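Local coordinates for protein RNA polymerase II subunit A C-terminal domain phosphatase SSU72 (Homo sapiens, PDB 4H3K) that removes phosphate from phosphoserine and phosphothreonine in the C-terminal domain of RNA polymerase II, and takes part in RNA processing and transcription termination, at residues 60-65 with 75-80; 79-84 with 113-118; 83-88 with 100-105. The protein carries 1 engineered substitution. One frame throughout, in Å; residues are numbered along the deposited sequence.

Contact 1: residues 60-65 with 75-80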
ATOM      1  N   THR B  60      -3.363 -23.299  -3.175  1.00 32.36           N
ATOM      2  CA  THR B  60      -4.732 -23.743  -2.986  1.00 35.33           C
ATOM      3  C   THR B  60      -4.859 -24.733  -1.818  1.00 35.38           C
ATOM      4  O   THR B  60      -5.911 -24.848  -1.187  1.00 36.20           O
ATOM      5  CB  THR B  60      -5.231 -24.389  -4.315  1.00 36.25           C
ATOM      6  OG1 THR B  60      -5.162 -23.378  -5.358  1.00 40.71           O
ATOM      7  CG2 THR B  60      -6.651 -24.820  -4.197  1.00 40.50           C
ATOM      8  N   HIS B  61      -3.779 -25.466  -1.557  1.00 34.22           N
ATOM      9  CA  HIS B  61      -3.752 -26.501  -0.528  1.00 34.14           C
ATOM     10  C   HIS B  61      -2.310 -26.679  -0.057  1.00 32.64           C
ATOM     11  O   HIS B  61      -1.378 -26.134  -0.649  1.00 31.54           O
ATOM     12  CB  HIS B  61      -4.273 -27.829  -1.086  1.00 35.02           C
ATOM     13  CG  HIS B  61      -3.576 -28.258  -2.341  1.00 35.76           C
ATOM     14  ND1 HIS B  61      -2.474 -29.086  -2.335  1.00 36.70           N
ATOM     15  CD2 HIS B  61      -3.799 -27.937  -3.635  1.00 34.21           C
ATOM     16  CE1 HIS B  61      -2.063 -29.278  -3.575  1.00 36.98           C
ATOM     17  NE2 HIS B  61      -2.845 -28.584  -4.381  1.00 37.92           N
ATOM     18  N   VAL B  62      -2.152 -27.463   0.997  1.00 31.80           N
ATOM     19  CA  VAL B  62      -0.858 -27.744   1.587  1.00 31.69           C
ATOM     20  C   VAL B  62      -0.329 -29.025   0.992  1.00 33.13           C
ATOM     21  O   VAL B  62      -1.060 -30.013   0.849  1.00 33.22           O
ATOM     22  CB  VAL B  62      -0.989 -27.907   3.105  1.00 30.96           C
ATOM     23  CG1 VAL B  62       0.313 -28.452   3.748  1.00 32.47           C
ATOM     24  CG2 VAL B  62      -1.397 -26.566   3.720  1.00 30.18           C
ATOM     25  N   LYS B  63       0.941 -28.991   0.624  1.00 33.47           N
ATOM     26  CA  LYS B  63       1.618 -30.108   0.031  1.00 35.80           C
ATOM     27  C   LYS B  63       2.824 -30.433   0.932  1.00 36.28           C
ATOM     28  O   LYS B  63       3.534 -29.536   1.411  1.00 35.30           O
ATOM     29  CB  LYS B  63       2.032 -29.732  -1.394  1.00 36.63           C
ATOM     30  CG  LYS B  63       2.585 -30.873  -2.234  1.00 41.86           C
ATOM     31  CD  LYS B  63       3.687 -30.398  -3.201  1.00 47.19           C
ATOM     32  CE  LYS B  63       3.163 -30.107  -4.616  1.00 50.89           C
ATOM     33  NZ  LYS B  63       2.122 -29.015  -4.713  1.00 53.36           N
ATOM     34  N   LEU B  64       3.022 -31.713   1.189  1.00 36.94           N
ATOM     35  CA  LEU B  64       4.215 -32.185   1.847  1.00 37.63           C
ATOM     36  C   LEU B  64       4.771 -33.306   0.976  1.00 39.25           C
ATOM     37  O   LEU B  64       3.987 -34.015   0.319  1.00 38.91           O
ATOM     38  CB  LEU B  64       3.845 -32.733   3.221  1.00 37.32           C
ATOM     39  CG  LEU B  64       4.024 -31.936   4.514  1.00 39.66           C
ATOM     40  CD1 LEU B  64       4.538 -30.519   4.317  1.00 37.06           C
ATOM     41  CD2 LEU B  64       2.781 -31.990   5.428  1.00 40.88           C
ATOM     42  N   PRO B  65       6.109 -33.470   0.947  1.00 39.42           N
ATOM     43  CA  PRO B  65       6.676 -34.581   0.180  1.00 41.19           C
ATOM     44  C   PRO B  65       6.153 -35.929   0.691  1.00 42.19           C
ATOM     45  O   PRO B  65       5.856 -36.053   1.870  1.00 41.74           O
ATOM     46  CB  PRO B  65       8.184 -34.463   0.458  1.00 40.91           C
ATOM     47  CG  PRO B  65       8.407 -32.989   0.750  1.00 40.30           C
ATOM     48  CD  PRO B  65       7.153 -32.551   1.468  1.00 39.95           C
ATOM     49  N   TYR B  75      -3.049 -31.705   2.170  1.00 36.62           N
ATOM     50  CA  TYR B  75      -3.958 -31.308   3.258  1.00 37.64           C
ATOM     51  C   TYR B  75      -4.666 -29.978   2.956  1.00 37.66           C
ATOM     52  O   TYR B  75      -4.198 -29.174   2.138  1.00 36.03           O
ATOM     53  CB  TYR B  75      -3.175 -31.137   4.566  1.00 37.38           C
ATOM     54  CG  TYR B  75      -2.455 -32.373   4.986  1.00 39.61           C
ATOM     55  CD1 TYR B  75      -3.082 -33.330   5.789  1.00 43.23           C
ATOM     56  CD2 TYR B  75      -1.151 -32.606   4.571  1.00 40.92           C
ATOM     57  CE1 TYR B  75      -2.416 -34.495   6.173  1.00 44.21           C
ATOM     58  CE2 TYR B  75      -0.475 -33.755   4.951  1.00 42.77           C
ATOM     59  CZ  TYR B  75      -1.111 -34.691   5.749  1.00 43.94           C
ATOM     60  OH  TYR B  75      -0.431 -35.818   6.111  1.00 45.97           O
ATOM     61  N   ASP B  76      -5.783 -29.754   3.643  1.00 38.84           N
ATOM     62  CA  ASP B  76      -6.429 -28.457   3.689  1.00 40.26           C
ATOM     63  C   ASP B  76      -5.574 -27.503   4.552  1.00 39.25           C
ATOM     64  O   ASP B  76      -4.836 -27.939   5.440  1.00 38.87           O
ATOM     65  CB  ASP B  76      -7.837 -28.600   4.297  1.00 42.54           C
ATOM     66  CG  ASP B  76      -8.734 -27.401   3.996  1.00 46.72           C
ATOM     67  OD1 ASP B  76      -8.343 -26.244   4.272  1.00 50.45           O
ATOM     68  OD2 ASP B  76      -9.865 -27.609   3.491  1.00 55.51           O
ATOM     69  N   PHE B  77      -5.672 -26.205   4.298  1.00 38.48           N
ATOM     70  CA  PHE B  77      -5.066 -25.215   5.196  1.00 38.00           C
ATOM     71  C   PHE B  77      -5.647 -25.181   6.626  1.00 39.73           C
ATOM     72  O   PHE B  77      -4.987 -24.680   7.548  1.00 39.82           O
ATOM     73  CB  PHE B  77      -5.134 -23.826   4.575  1.00 36.59           C
ATOM     74  CG  PHE B  77      -3.929 -23.474   3.793  1.00 34.36           C
ATOM     75  CD1 PHE B  77      -3.865 -23.765   2.433  1.00 33.91           C
ATOM     76  CD2 PHE B  77      -2.841 -22.829   4.404  1.00 32.32           C
ATOM     77  CE1 PHE B  77      -2.744 -23.427   1.681  1.00 31.43           C
ATOM     78  CE2 PHE B  77      -1.709 -22.476   3.656  1.00 31.36           C
ATOM     79  CZ  PHE B  77      -1.648 -22.788   2.302  1.00 31.67           C
ATOM     80  N   LYS B  78      -6.864 -25.710   6.805  1.00 40.96           N
ATOM     81  CA  LYS B  78      -7.497 -25.792   8.117  1.00 42.69           C
ATOM     82  C   LYS B  78      -6.854 -26.836   9.040  1.00 42.53           C
ATOM     83  O   LYS B  78      -7.137 -26.857  10.219  1.00 43.60           O
ATOM     84  CB  LYS B  78      -9.018 -26.039   7.983  1.00 44.49           C
ATOM     85  CG  LYS B  78      -9.795 -24.809   7.503  1.00 47.14           C
ATOM     86  CD  LYS B  78     -10.981 -25.191   6.647  1.00 52.75           C
ATOM     87  CE  LYS B  78     -11.167 -24.167   5.527  1.00 56.61           C
ATOM     88  NZ  LYS B  78     -12.348 -23.255   5.725  1.00 60.84           N
ATOM     89  N   THR B  79      -5.985 -27.689   8.501  1.00 41.34           N
ATOM     90  CA  THR B  79      -5.367 -28.763   9.261  1.00 40.44           C
ATOM     91  C   THR B  79      -4.135 -28.274  10.031  1.00 40.31           C
ATOM     92  O   THR B  79      -3.284 -27.579   9.504  1.00 38.84           O
ATOM     93  CB  THR B  79      -4.947 -29.903   8.328  1.00 40.96           C
ATOM     94  OG1 THR B  79      -6.076 -30.357   7.571  1.00 39.92           O
ATOM     95  CG2 THR B  79      -4.362 -31.046   9.104  1.00 39.91           C
ATOM     96  N   THR B  80      -4.070 -28.668  11.290  1.00 40.52           N
ATOM     97  CA  THR B  80      -3.003 -28.326  12.225  1.00 40.40           C
ATOM     98  C   THR B  80      -1.680 -29.040  11.882  1.00 38.89           C
ATOM     99  O   THR B  80      -1.692 -30.142  11.313  1.00 38.58           O
ATOM    100  CB  THR B  80      -3.557 -28.668  13.654  1.00 42.10           C
ATOM    101  OG1 THR B  80      -3.903 -27.457  14.328  1.00 44.57           O
ATOM    102  CG2 THR B  80      -2.626 -29.448  14.489  1.00 43.04           C
TER

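Contact 2: residues 79-84 with 113-118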
ATOM      1  N   THR B  79      -5.985 -27.689   8.501  1.00 41.34           N
ATOM      2  CA  THR B  79      -5.367 -28.763   9.261  1.00 40.44           C
ATOM      3  C   THR B  79      -4.135 -28.274  10.031  1.00 40.31           C
ATOM      4  O   THR B  79      -3.284 -27.579   9.504  1.00 38.84           O
ATOM      5  CB  THR B  79      -4.947 -29.903   8.328  1.00 40.96           C
ATOM      6  OG1 THR B  79      -6.076 -30.357   7.571  1.00 39.92           O
ATOM      7  CG2 THR B  79      -4.362 -31.046   9.104  1.00 39.91           C
ATOM      8  N   THR B  80      -4.070 -28.668  11.290  1.00 40.52           N
ATOM      9  CA  THR B  80      -3.003 -28.326  12.225  1.00 40.40           C
ATOM     10  C   THR B  80      -1.680 -29.040  11.882  1.00 38.89           C
ATOM     11  O   THR B  80      -1.692 -30.142  11.313  1.00 38.58           O
ATOM     12  CB  THR B  80      -3.557 -28.668  13.654  1.00 42.10           C
ATOM     13  OG1 THR B  80      -3.903 -27.457  14.328  1.00 44.57           O
ATOM     14  CG2 THR B  80      -2.626 -29.448  14.489  1.00 43.04           C
ATOM     15  N   TYR B  81      -0.545 -28.399  12.166  1.00 37.56           N
ATOM     16  CA  TYR B  81       0.754 -29.064  11.993  1.00 37.40           C
ATOM     17  C   TYR B  81       0.813 -30.372  12.792  1.00 38.85           C
ATOM     18  O   TYR B  81       1.370 -31.384  12.340  1.00 38.07           O
ATOM     19  CB  TYR B  81       1.908 -28.163  12.430  1.00 36.12           C
ATOM     20  CG  TYR B  81       2.104 -26.904  11.580  1.00 35.04           C
ATOM     21  CD1 TYR B  81       2.485 -26.987  10.239  1.00 31.82           C
ATOM     22  CD2 TYR B  81       1.938 -25.635  12.140  1.00 35.30           C
ATOM     23  CE1 TYR B  81       2.690 -25.817   9.455  1.00 31.97           C
ATOM     24  CE2 TYR B  81       2.138 -24.462  11.377  1.00 35.02           C
ATOM     25  CZ  TYR B  81       2.511 -24.565  10.042  1.00 32.93           C
ATOM     26  OH  TYR B  81       2.714 -23.416   9.322  1.00 30.67           O
ATOM     27  N   ASP B  82       0.254 -30.319  13.993  1.00 40.34           N
ATOM     28  CA  ASP B  82       0.155 -31.488  14.872  1.00 42.56           C
ATOM     29  C   ASP B  82      -0.685 -32.606  14.244  1.00 43.32           C
ATOM     30  O   ASP B  82      -0.303 -33.772  14.310  1.00 44.84           O
ATOM     31  CB  ASP B  82      -0.414 -31.060  16.221  1.00 43.37           C
ATOM     32  CG  ASP B  82      -0.256 -32.115  17.269  1.00 46.38           C
ATOM     33  OD1 ASP B  82       0.894 -32.365  17.672  1.00 48.20           O
ATOM     34  OD2 ASP B  82      -1.283 -32.707  17.659  1.00 48.05           O
ATOM     35  N   GLN B  83      -1.808 -32.265  13.617  1.00 43.87           N
ATOM     36  CA  GLN B  83      -2.604 -33.280  12.907  1.00 44.98           C
ATOM     37  C   GLN B  83      -1.794 -33.904  11.766  1.00 44.40           C
ATOM     38  O   GLN B  83      -1.807 -35.116  11.597  1.00 44.54           O
ATOM     39  CB  GLN B  83      -3.956 -32.727  12.424  1.00 45.10           C
ATOM     40  CG  GLN B  83      -4.890 -32.383  13.572  1.00 46.91           C
ATOM     41  CD  GLN B  83      -6.109 -31.583  13.150  1.00 48.26           C
ATOM     42  OE1 GLN B  83      -6.005 -30.578  12.459  1.00 48.59           O
ATOM     43  NE2 GLN B  83      -7.284 -32.030  13.584  1.00 51.95           N
ATOM     44  N   MET B  84      -1.038 -33.084  11.032  1.00 43.00           N
ATOM     45  CA  MET B  84      -0.179 -33.584   9.949  1.00 42.80           C
ATOM     46  C   MET B  84       0.908 -34.502  10.480  1.00 43.26           C
ATOM     47  O   MET B  84       1.217 -35.540   9.876  1.00 43.57           O
ATOM     48  CB  MET B  84       0.463 -32.436   9.157  1.00 41.24           C
ATOM     49  CG  MET B  84      -0.505 -31.659   8.320  1.00 41.40           C
ATOM     50  SD  MET B  84       0.275 -30.160   7.685  1.00 38.51           S
ATOM     51  CE  MET B  84      -1.174 -29.115   7.572  1.00 39.69           C
ATOM     52  N   PRO B 113      -0.014 -22.716  15.414  1.00 36.05           N
ATOM     53  CA  PRO B 113      -0.686 -24.025  15.358  1.00 36.57           C
ATOM     54  C   PRO B 113      -0.995 -24.573  13.954  1.00 35.87           C
ATOM     55  O   PRO B 113      -1.052 -25.796  13.776  1.00 35.93           O
ATOM     56  CB  PRO B 113      -1.966 -23.798  16.161  1.00 38.23           C
ATOM     57  CG  PRO B 113      -2.229 -22.350  16.065  1.00 38.36           C
ATOM     58  CD  PRO B 113      -0.892 -21.661  15.954  1.00 36.80           C
ATOM     59  N   ARG B 114      -1.180 -23.703  12.960  1.00 35.00           N
ATOM     60  CA  ARG B 114      -1.478 -24.161  11.602  1.00 34.65           C
ATOM     61  C   ARG B 114      -0.944 -23.243  10.505  1.00 33.36           C
ATOM     62  O   ARG B 114      -0.694 -22.057  10.748  1.00 32.12           O
ATOM     63  CB  ARG B 114      -2.990 -24.398  11.404  1.00 36.67           C
ATOM     64  CG  ARG B 114      -3.835 -23.164  11.574  1.00 40.36           C
ATOM     65  CD  ARG B 114      -5.276 -23.370  11.117  1.00 46.99           C
ATOM     66  NE  ARG B 114      -5.882 -22.060  10.883  1.00 52.63           N
ATOM     67  CZ  ARG B 114      -5.832 -21.372   9.733  1.00 54.92           C
ATOM     68  NH1 ARG B 114      -5.237 -21.863   8.642  1.00 53.73           N
ATOM     69  NH2 ARG B 114      -6.405 -20.182   9.669  1.00 55.40           N
ATOM     70  N   PRO B 115      -0.733 -23.803   9.298  1.00 32.61           N
ATOM     71  CA  PRO B 115      -0.330 -22.953   8.175  1.00 32.00           C
ATOM     72  C   PRO B 115      -1.437 -21.933   7.892  1.00 31.70           C
ATOM     73  O   PRO B 115      -2.600 -22.213   8.165  1.00 32.24           O
ATOM     74  CB  PRO B 115      -0.175 -23.947   7.027  1.00 31.89           C
ATOM     75  CG  PRO B 115      -1.068 -25.090   7.374  1.00 32.77           C
ATOM     76  CD  PRO B 115      -0.903 -25.210   8.887  1.00 33.23           C
ATOM     77  N   GLU B 116      -1.066 -20.752   7.404  1.00 30.77           N
ATOM     78  CA  GLU B 116      -2.021 -19.685   7.137  1.00 30.91           C
ATOM     79  C   GLU B 116      -2.014 -19.287   5.656  1.00 30.41           C
ATOM     80  O   GLU B 116      -0.940 -19.143   5.063  1.00 27.42           O
ATOM     81  CB  GLU B 116      -1.713 -18.461   8.015  1.00 30.84           C
ATOM     82  CG  GLU B 116      -1.820 -18.767   9.535  1.00 33.83           C
ATOM     83  CD  GLU B 116      -1.227 -17.671  10.387  1.00 34.90           C
ATOM     84  OE1 GLU B 116      -2.004 -16.917  10.975  1.00 40.05           O
ATOM     85  OE2 GLU B 116       0.005 -17.539  10.467  1.00 33.77           O
ATOM     86  N   ARG B 117      -3.210 -19.128   5.088  1.00 29.76           N
ATOM     87  CA  ARG B 117      -3.378 -18.651   3.731  1.00 31.07           C
ATOM     88  C   ARG B 117      -3.232 -17.134   3.681  1.00 30.55           C
ATOM     89  O   ARG B 117      -3.965 -16.405   4.385  1.00 31.20           O
ATOM     90  CB  ARG B 117      -4.760 -18.985   3.179  1.00 32.68           C
ATOM     91  CG  ARG B 117      -5.047 -20.463   3.035  1.00 38.37           C
ATOM     92  CD  ARG B 117      -6.349 -20.775   2.233  1.00 45.29           C
ATOM     93  NE  ARG B 117      -6.642 -19.929   1.057  1.00 48.09           N
ATOM     94  CZ  ARG B 117      -5.991 -19.943  -0.110  1.00 48.59           C
ATOM     95  NH1 ARG B 117      -4.945 -20.727  -0.291  1.00 46.98           N
ATOM     96  NH2 ARG B 117      -6.399 -19.161  -1.100  1.00 48.26           N
ATOM     97  N   PHE B 118      -2.322 -16.665   2.835  1.00 28.42           N
ATOM     98  CA  PHE B 118      -2.146 -15.223   2.611  1.00 28.34           C
ATOM     99  C   PHE B 118      -3.458 -14.512   2.222  1.00 29.42           C
ATOM    100  O   PHE B 118      -3.774 -13.420   2.707  1.00 28.07           O
ATOM    101  CB  PHE B 118      -1.128 -14.996   1.490  1.00 26.45           C
ATOM    102  CG  PHE B 118      -0.790 -13.553   1.278  1.00 26.99           C
ATOM    103  CD1 PHE B 118       0.233 -12.952   2.012  1.00 27.06           C
ATOM    104  CD2 PHE B 118      -1.475 -12.800   0.333  1.00 26.40           C
ATOM    105  CE1 PHE B 118       0.545 -11.598   1.813  1.00 29.62           C
ATOM    106  CE2 PHE B 118      -1.170 -11.469   0.118  1.00 26.16           C
ATOM    107  CZ  PHE B 118      -0.160 -10.857   0.868  1.00 24.98           C
TER

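Contact 3: residues 83-88 with 100-105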
ATOM      1  N   GLN B  83      -1.808 -32.265  13.617  1.00 43.87           N
ATOM      2  CA  GLN B  83      -2.604 -33.280  12.907  1.00 44.98           C
ATOM      3  C   GLN B  83      -1.794 -33.904  11.766  1.00 44.40           C
ATOM      4  O   GLN B  83      -1.807 -35.116  11.597  1.00 44.54           O
ATOM      5  CB  GLN B  83      -3.956 -32.727  12.424  1.00 45.10           C
ATOM      6  CG  GLN B  83      -4.890 -32.383  13.572  1.00 46.91           C
ATOM      7  CD  GLN B  83      -6.109 -31.583  13.150  1.00 48.26           C
ATOM      8  OE1 GLN B  83      -6.005 -30.578  12.459  1.00 48.59           O
ATOM      9  NE2 GLN B  83      -7.284 -32.030  13.584  1.00 51.95           N
ATOM     10  N   MET B  84      -1.038 -33.084  11.032  1.00 43.00           N
ATOM     11  CA  MET B  84      -0.179 -33.584   9.949  1.00 42.80           C
ATOM     12  C   MET B  84       0.908 -34.502  10.480  1.00 43.26           C
ATOM     13  O   MET B  84       1.217 -35.540   9.876  1.00 43.57           O
ATOM     14  CB  MET B  84       0.463 -32.436   9.157  1.00 41.24           C
ATOM     15  CG  MET B  84      -0.505 -31.659   8.320  1.00 41.40           C
ATOM     16  SD  MET B  84       0.275 -30.160   7.685  1.00 38.51           S
ATOM     17  CE  MET B  84      -1.174 -29.115   7.572  1.00 39.69           C
ATOM     18  N   TYR B  85       1.480 -34.102  11.609  1.00 43.76           N
ATOM     19  CA  TYR B  85       2.503 -34.880  12.293  1.00 45.44           C
ATOM     20  C   TYR B  85       1.966 -36.278  12.606  1.00 46.65           C
ATOM     21  O   TYR B  85       2.573 -37.279  12.223  1.00 46.52           O
ATOM     22  CB  TYR B  85       2.934 -34.171  13.575  1.00 45.59           C
ATOM     23  CG  TYR B  85       4.098 -34.820  14.285  1.00 48.49           C
ATOM     24  CD1 TYR B  85       3.900 -35.890  15.157  1.00 50.70           C
ATOM     25  CD2 TYR B  85       5.402 -34.354  14.091  1.00 49.78           C
ATOM     26  CE1 TYR B  85       4.971 -36.487  15.812  1.00 52.62           C
ATOM     27  CE2 TYR B  85       6.477 -34.949  14.732  1.00 51.57           C
ATOM     28  CZ  TYR B  85       6.251 -36.013  15.594  1.00 52.48           C
ATOM     29  OH  TYR B  85       7.318 -36.593  16.234  1.00 55.27           O
ATOM     30  N   ASN B  86       0.811 -36.330  13.262  1.00 48.23           N
ATOM     31  CA  ASN B  86       0.219 -37.613  13.684  1.00 50.56           C
ATOM     32  C   ASN B  86      -0.228 -38.460  12.507  1.00 51.28           C
ATOM     33  O   ASN B  86      -0.035 -39.664  12.508  1.00 52.66           O
ATOM     34  CB  ASN B  86      -0.936 -37.391  14.649  1.00 51.09           C
ATOM     35  CG  ASN B  86      -0.489 -36.728  15.931  1.00 51.99           C
ATOM     36  OD1 ASN B  86       0.561 -37.048  16.471  1.00 52.36           O
ATOM     37  ND2 ASN B  86      -1.286 -35.797  16.422  1.00 53.23           N
ATOM     38  N   ASP B  87      -0.815 -37.823  11.506  1.00 51.61           N
ATOM     39  CA  ASP B  87      -1.140 -38.491  10.251  1.00 52.87           C
ATOM     40  C   ASP B  87       0.107 -39.131   9.620  1.00 52.98           C
ATOM     41  O   ASP B  87       0.080 -40.304   9.241  1.00 53.89           O
ATOM     42  CB  ASP B  87      -1.811 -37.523   9.278  1.00 52.22           C
ATOM     43  CG  ASP B  87      -2.188 -38.181   7.957  1.00 54.61           C
ATOM     44  OD1 ASP B  87      -3.058 -39.075   7.961  1.00 57.86           O
ATOM     45  OD2 ASP B  87      -1.624 -37.803   6.909  1.00 55.67           O
ATOM     46  N   LEU B  88       1.196 -38.373   9.520  1.00 52.17           N
ATOM     47  CA  LEU B  88       2.431 -38.902   8.935  1.00 52.50           C
ATOM     48  C   LEU B  88       3.142 -39.941   9.835  1.00 54.04           C
ATOM     49  O   LEU B  88       3.825 -40.842   9.335  1.00 53.95           O
ATOM     50  CB  LEU B  88       3.374 -37.767   8.528  1.00 51.05           C
ATOM     51  CG  LEU B  88       3.389 -37.293   7.059  1.00 50.33           C
ATOM     52  CD1 LEU B  88       2.164 -37.684   6.229  1.00 48.44           C
ATOM     53  CD2 LEU B  88       3.636 -35.795   6.956  1.00 47.08           C
ATOM     54  N   GLY B 100      13.108 -35.703   7.168  1.00 46.27           N
ATOM     55  CA  GLY B 100      13.056 -34.485   8.001  1.00 45.09           C
ATOM     56  C   GLY B 100      11.681 -33.864   8.191  1.00 43.62           C
ATOM     57  O   GLY B 100      11.551 -32.824   8.857  1.00 42.95           O
ATOM     58  N   ILE B 101      10.650 -34.495   7.619  1.00 42.38           N
ATOM     59  CA  ILE B 101       9.313 -33.912   7.639  1.00 40.82           C
ATOM     60  C   ILE B 101       8.682 -33.883   9.036  1.00 40.94           C
ATOM     61  O   ILE B 101       8.014 -32.912   9.399  1.00 40.23           O
ATOM     62  CB  ILE B 101       8.378 -34.544   6.587  1.00 40.91           C
ATOM     63  CG1 ILE B 101       8.893 -34.222   5.192  1.00 40.84           C
ATOM     64  CG2 ILE B 101       6.956 -34.045   6.749  1.00 39.39           C
ATOM     65  CD1 ILE B 101       8.125 -34.876   4.105  1.00 46.90           C
ATOM     66  N   LEU B 102       8.904 -34.918   9.839  1.00 41.08           N
ATOM     67  CA  LEU B 102       8.377 -34.890  11.219  1.00 41.40           C
ATOM     68  C   LEU B 102       9.046 -33.791  12.041  1.00 40.40           C
ATOM     69  O   LEU B 102       8.383 -33.065  12.790  1.00 39.87           O
ATOM     70  CB  LEU B 102       8.473 -36.269  11.923  1.00 42.44           C
ATOM     71  CG  LEU B 102       7.571 -37.387  11.363  1.00 42.22           C
ATOM     72  CD1 LEU B 102       7.766 -38.687  12.162  1.00 44.56           C
ATOM     73  CD2 LEU B 102       6.061 -37.030  11.276  1.00 41.68           C
ATOM     74  N   HIS B 103      10.353 -33.672  11.887  1.00 40.92           N
ATOM     75  CA  HIS B 103      11.122 -32.609  12.542  1.00 41.24           C
ATOM     76  C   HIS B 103      10.639 -31.218  12.092  1.00 39.92           C
ATOM     77  O   HIS B 103      10.448 -30.336  12.926  1.00 40.63           O
ATOM     78  CB  HIS B 103      12.629 -32.793  12.295  1.00 41.85           C
ATOM     79  CG  HIS B 103      13.494 -31.797  13.019  1.00 45.34           C
ATOM     80  ND1 HIS B 103      13.586 -30.475  12.639  1.00 47.40           N
ATOM     81  CD2 HIS B 103      14.310 -31.932  14.094  1.00 49.66           C
ATOM     82  CE1 HIS B 103      14.409 -29.835  13.451  1.00 47.50           C
ATOM     83  NE2 HIS B 103      14.864 -30.696  14.341  1.00 49.79           N
ATOM     84  N   MET B 104      10.431 -31.035  10.781  1.00 39.23           N
ATOM     85  CA  MET B 104       9.908 -29.767  10.229  1.00 37.36           C
ATOM     86  C   MET B 104       8.544 -29.433  10.829  1.00 37.01           C
ATOM     87  O   MET B 104       8.317 -28.310  11.275  1.00 35.78           O
ATOM     88  CB  MET B 104       9.787 -29.852   8.713  1.00 37.14           C
ATOM     89  CG  MET B 104       9.407 -28.524   8.029  1.00 35.40           C
ATOM     90  SD  MET B 104       9.099 -28.854   6.290  1.00 35.70           S
ATOM     91  CE  MET B 104       7.466 -29.608   6.319  1.00 31.30           C
ATOM     92  N   LEU B 105       7.646 -30.421  10.849  1.00 36.54           N
ATOM     93  CA  LEU B 105       6.312 -30.235  11.422  1.00 36.96           C
ATOM     94  C   LEU B 105       6.336 -29.854  12.899  1.00 37.75           C
ATOM     95  O   LEU B 105       5.593 -28.977  13.335  1.00 36.83           O
ATOM     96  CB  LEU B 105       5.417 -31.460  11.172  1.00 37.17           C
ATOM     97  CG  LEU B 105       4.898 -31.621   9.736  1.00 35.20           C
ATOM     98  CD1 LEU B 105       4.247 -33.004   9.506  1.00 35.22           C
ATOM     99  CD2 LEU B 105       3.931 -30.496   9.316  1.00 31.79           C
TER

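Contact 1: residues 60-65 with 75-80
Val62 and Tyr75 form an antiparallel hydrogen-bonded pair, joined by two nearly straight backbone bonds. Val62 N donates to Tyr75 O at 2.9 Å, and Tyr75 N donates to Val62 O at the same 2.9 Å. Both side chains stand on one face of this small sheet, with Val62 CB 4.2 Å from Tyr75 CB. With CG1 of Val62 anti to the backbone N (chi1 170°), the other methyl, CG2, turns to Phe77. It sits over the middle of that ring in a CH-pi contact, 3.8 Å from the Phe77 centroid and 3° off the normal. Phe77 CE1 also lies 3.7 Å from His61 C, in the backbone just before the strand. An alanine in place of Phe77 removes the ring, and Val62 CG2 would probably be left facing a gap beside Arg117, which also touches the ring. Further along, Leu64 CD2 meets Tyr75 CE2 at 3.7 Å, the two side chains crossing at about a right angle. Tyr75 OH continues to a hydrogen bond with Asp87 of helix 81-98. The chain then bends in a type I turn, where Lys78 N bonds to Asp76 OD1 at 3.0 Å. The whole is a short beta hairpin of strands 62-64 and 73-75, followed by an Asx turn that leads toward the helix.

Contact 2: residues 79-84 with 113-118
Tyr81 lays its side chain along the backbone of Pro113, Arg114 and Pro115. Its own N starts the contact, donating to Pro113 O at 3.1 Å. CB lies beside the same Pro113 O. CG comes next, anti to the carbonyl carbon (chi1 -66°), and this sends the ring out over the loop. Tyr81 CD2 lies 3.4 Å from Pro113 O, and Tyr81 CE2 lies 3.4 Å from Arg114 C. CE1 rests on Pro115 CD, while Tyr81 CZ is 3.4 Å from Pro115 N. Pro115 CD thus covers one face of the ring in a CH-pi contact, 3.8 Å from the Tyr81 centroid and offset toward the rim. At the tip, Tyr81 OH lies 3.3 Å from Pro115 CA and hydrogen-bonds to Asn35 O. Pro115 CG also meets Met84 CE at 4.0 Å. Thr79 O is buried against Pro115 CD and has no hydrogen-bond partner in the model. Pro113 O takes one good backbone bond, from Tyr81 N, and one weak hydroxyl bond, from Thr80 OG1 at 3.3 Å. The rest is mainly van der Waals contact of the ring with peptide atoms and proline carbons. The polar part thus ties the start of helix 81-98 to the loop after helix 101-109.

Contact 3: residues 83-88 with 100-105
The helical segments 83-88 and 101-105 run nearly antiparallel, at 160° with axes 9.5 Å apart, and Tyr85 and Leu102 bring their CA atoms to 6.0 Å. They belong to a helical hairpin, in which helix 81-98 turns sharply into helix 101-109. No hydrogen bond crosses between the two segments, and side chains do the joining. Tyr85 points CG anti to its backbone N (chi1 -174°), which swings the ring across to Leu102. Leu102 CD2 sits over one face, 4.1 Å from the Tyr85 centroid. The ring edge faces the helix backbone, with Leu102 O in the ring plane and 3.3 Å from Tyr85 CE2. Leu102 CD2 also touches Leu88 CB, at 3.9 Å. Leu105 fills the other part of the interface, its CB near the Tyr85 ring edge. Leu105 CD1 packs on the first helix, 3.6 Å from Tyr85 N, and also meets Met84 CB. Leu88 completes the apolar layer, and Tyr75 and Tyr96 cover it further. Leu88 CD2 is shared between two residues of the second helix: it lies 3.8 Å from Ile101 CG2 and 3.8 Å from Leu105 CD1.

In the fold
The three contacts follow one another around the start of helix 81-98. Contacts 1 and 2 have centres about 7 Å apart and share Thr79 and Thr80. They are also joined by Phe77 O and Arg114 NH1, 3.0 Å apart in a probable hydrogen bond. Contact 3 lies about 11 Å from contact 2, centre to centre, and shares Gln83 and Met84 with it. Its centre is about 12 Å from that of contact 1, and Thr79 O packs on Met84 CE at 3.2 Å between them. All three touch Gln36, in the loop between strand 27-32 and helix 38-48, where cysteine-based phosphatases carry the phosphate-binding P-loop. A phosphate ion, probably from the crystallisation liquor, lies about 6 Å from the Leu64 side chain and may mark a pocket.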